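Local coordinates for phosphate-binding protein (Xanthomonas axonopodis pv. citri, PDB 5UB6) that probably serves as the periplasmic substrate-binding component of a phosphonate-type ABC transporter, here holding pyrophosphate in the cleft between its two lobes, at residues Thr67-Leu72 against Ser122-Tyr127. Numbering follows the deposited sequence.
With POP (pyrophosphate 2-), chain C.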
ATOM      1  N   THR A  67       2.194   0.004   4.400  1.00 21.22           N
ATOM      2  CA  THR A  67       3.387   0.497   5.063  1.00 21.52           C
ATOM      3  C   THR A  67       4.479   1.047   4.166  1.00 21.72           C
ATOM      4  O   THR A  67       5.189   1.928   4.605  1.00 21.80           O
ATOM      5  CB  THR A  67       3.952  -0.576   6.014  1.00 24.18           C
ATOM      6  OG1 THR A  67       4.059  -1.826   5.313  1.00 22.44           O
ATOM      7  CG2 THR A  67       2.988  -0.733   7.193  1.00 25.30           C
ATOM      8  N   GLY A  68       4.620   0.548   2.927  1.00 20.23           N
ATOM      9  CA  GLY A  68       5.603   1.101   2.005  1.00 19.94           C
ATOM     10  C   GLY A  68       5.197   2.522   1.607  1.00 19.80           C
ATOM     11  O   GLY A  68       5.982   3.482   1.705  1.00 18.39           O
ATOM     12  N   ALA A  69       3.946   2.655   1.189  1.00 18.62           N
ATOM     13  CA  ALA A  69       3.370   3.949   0.883  1.00 18.65           C
ATOM     14  C   ALA A  69       3.459   4.910   2.034  1.00 19.51           C
ATOM     15  O   ALA A  69       3.700   6.099   1.822  1.00 19.53           O
ATOM     16  CB  ALA A  69       1.924   3.782   0.478  1.00 18.15           C
ATOM     17  N   ALA A  70       3.220   4.416   3.250  1.00 20.05           N
ATOM     18  CA  ALA A  70       3.392   5.245   4.465  1.00 21.68           C
ATOM     19  C   ALA A  70       4.783   5.821   4.592  1.00 21.15           C
ATOM     20  O   ALA A  70       4.955   7.011   4.875  1.00 20.62           O
ATOM     21  CB  ALA A  70       3.026   4.465   5.715  1.00 21.29           C
ATOM     22  N   MET A  71       5.777   4.986   4.349  1.00 21.29           N
ATOM     23  CA  MET A  71       7.130   5.409   4.485  1.00 22.08           C
ATOM     24  C   MET A  71       7.531   6.386   3.403  1.00 23.69           C
ATOM     25  O   MET A  71       8.313   7.276   3.690  1.00 22.34           O
ATOM     26  CB  MET A  71       8.087   4.197   4.545  1.00 23.75           C
ATOM     27  CG  MET A  71       7.842   3.317   5.758  1.00 23.49           C
ATOM     28  SD  MET A  71       8.025   4.128   7.368  1.00 27.01           S
ATOM     29  CE  MET A  71       6.393   4.847   7.650  1.00 27.77           C
ATOM     30  N   LEU A  72       6.961   6.266   2.191  1.00 23.09           N
ATOM     31  CA  LEU A  72       7.135   7.309   1.172  1.00 24.14           C
ATOM     32  C   LEU A  72       6.677   8.638   1.732  1.00 22.77           C
ATOM     33  O   LEU A  72       7.319   9.668   1.538  1.00 23.62           O
ATOM     34  CB  LEU A  72       6.348   7.027  -0.132  1.00 24.43           C
ATOM     35  CG  LEU A  72       6.752   5.850  -1.025  1.00 25.02           C
ATOM     36  CD1 LEU A  72       5.777   5.635  -2.174  1.00 24.99           C
ATOM     37  CD2 LEU A  72       8.144   6.060  -1.598  1.00 25.38           C
ATOM     38  N   SER A 122       3.166   3.906  -5.970  1.00 23.83           N
ATOM     39  CA  SER A 122       2.779   4.050  -4.566  1.00 24.68           C
ATOM     40  C   SER A 122       2.395   2.692  -3.930  1.00 22.66           C
ATOM     41  O   SER A 122       1.982   2.655  -2.777  1.00 21.62           O
ATOM     42  CB  SER A 122       1.597   5.065  -4.463  1.00 26.70           C
ATOM     43  OG  SER A 122       1.781   6.261  -5.295  1.00 32.11           O
ATOM     44  N   SER A 123       2.528   1.582  -4.665  1.00 19.79           N
ATOM     45  CA  SER A 123       1.974   0.304  -4.202  1.00 20.08           C
ATOM     46  C   SER A 123       3.030  -0.371  -3.382  1.00 20.70           C
ATOM     47  O   SER A 123       4.172  -0.533  -3.873  1.00 20.84           O
ATOM     48  CB  SER A 123       1.594  -0.617  -5.358  1.00 19.95           C
ATOM     49  OG  SER A 123       1.084  -1.823  -4.849  1.00 20.68           O
ATOM     50  N   THR A 124       2.690  -0.745  -2.141  1.00 19.33           N
ATOM     51  CA  THR A 124       3.627  -1.493  -1.314  1.00 19.70           C
ATOM     52  C   THR A 124       3.885  -2.876  -1.882  1.00 19.63           C
ATOM     53  O   THR A 124       5.018  -3.218  -2.169  1.00 20.42           O
ATOM     54  CB  THR A 124       3.152  -1.600   0.147  1.00 19.93           C
ATOM     55  OG1 THR A 124       3.124  -0.288   0.737  1.00 19.48           O
ATOM     56  CG2 THR A 124       4.081  -2.496   0.951  1.00 18.38           C
ATOM     57  N   SER A 125       2.824  -3.656  -2.034  1.00 20.29           N
ATOM     58  CA  SER A 125       2.941  -5.028  -2.446  1.00 20.95           C
ATOM     59  C   SER A 125       3.116  -5.180  -3.952  1.00 21.24           C
ATOM     60  O   SER A 125       3.522  -6.246  -4.424  1.00 19.77           O
ATOM     61  CB  SER A 125       1.724  -5.851  -1.977  1.00 20.59           C
ATOM     62  OG  SER A 125       0.588  -5.520  -2.765  1.00 20.31           O
ATOM     63  N   GLY A 126       2.751  -4.155  -4.708  1.00 22.60           N
ATOM     64  CA  GLY A 126       2.787  -4.244  -6.186  1.00 23.23           C
ATOM     65  C   GLY A 126       3.891  -3.485  -6.853  1.00 22.82           C
ATOM     66  O   GLY A 126       4.006  -3.511  -8.101  1.00 21.34           O
ATOM     67  N   TYR A 127       4.683  -2.778  -6.047  1.00 21.63           N
ATOM     68  CA  TYR A 127       5.834  -2.026  -6.567  1.00 22.26           C
ATOM     69  C   TYR A 127       7.052  -2.007  -5.633  1.00 20.30           C
ATOM     70  O   TYR A 127       8.119  -2.440  -6.019  1.00 18.67           O
ATOM     71  CB  TYR A 127       5.412  -0.610  -6.965  1.00 24.38           C
ATOM     72  CG  TYR A 127       6.532   0.221  -7.526  1.00 24.34           C
ATOM     73  CD1 TYR A 127       6.885   0.098  -8.847  1.00 27.64           C
ATOM     74  CD2 TYR A 127       7.234   1.124  -6.729  1.00 27.07           C
ATOM     75  CE1 TYR A 127       7.912   0.850  -9.386  1.00 31.21           C
ATOM     76  CE2 TYR A 127       8.249   1.898  -7.236  1.00 28.81           C
ATOM     77  CZ  TYR A 127       8.595   1.751  -8.571  1.00 33.17           C
ATOM     78  OH  TYR A 127       9.618   2.469  -9.133  1.00 41.94           O
TER
HETATM   79  P1  POP C 401      -3.563  -1.952  -1.314  1.00 45.26           P
HETATM   80  O1  POP C 401      -3.663  -0.452  -1.044  1.00 45.36           O
HETATM   81  O2  POP C 401      -4.217  -2.970  -0.399  1.00 49.08           O
HETATM   82  O3  POP C 401      -3.731  -2.288  -2.757  1.00 48.34           O
HETATM   83  O   POP C 401      -2.058  -2.292  -0.929  1.00 35.32           O
HETATM   84  P2  POP C 401      -0.719  -2.011  -1.746  1.00 29.33           P
HETATM   85  O4  POP C 401      -0.092  -0.723  -1.148  1.00 27.86           O
HETATM   86  O5  POP C 401       0.062  -3.250  -1.449  1.00 24.31           O
HETATM   87  O6  POP C 401      -1.000  -1.743  -3.253  1.00 30.81           O
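Thr124 OG1 is gripped by the first turn of helix 67-75: Ala69 N donates to it at 3.1 Å with an N-H...O angle of 152°, and Gly68 N adds a weak, strongly bent bond at 2.8 Å. The hydroxyl also bonds to Thr66 OG1. In this two-lobed periplasmic binding protein fold, the N-termini of two helices meet beside the ligand, probably one from each lobe. First-turn N-H groups have no carbonyl one turn earlier in their helix, and the threonine oxygen serves as acceptor instead. Its branches divide the work: OG1 lies anti to the carbonyl carbon (chi1 -65°) and enters the opposing turn, while CG2 lies 3.7 Å from Gly68 N, alongside the glycine. Gly68, having no side chain, lets the hydroxyl sit against the helix backbone, with the CA atoms of Gly68 and Thr124 4.7 Å apart.

The start of helix 124-136 forms an anion site for pyrophosphate. Thr124 N points at POP O4 and Ser125 N at POP O5, both nearly straight. Short serine side chains put hydroxyls within bonding distance of phosphate oxygens: Ser125 OG reaches O5 at 2.7 Å, and Ser123 OG, at the N-cap, accepts from Gly126 N and donates to POP O6 at 2.6 Å. The helix end would probably favour the anion further. Lys164 and Arg211 also bond to the ligand, and Thr66 OG1 links the Thr124 hydroxyl to it.

Farther along helix 67-75 the contact becomes largely apolar on the helix side. Ala69 is short enough to leave room for the Ser122 carbonyl, its CB lying 3.4 Å from Ser122 O, and Leu72 extends its CD1 to 4.1 Å from Ser122 CA.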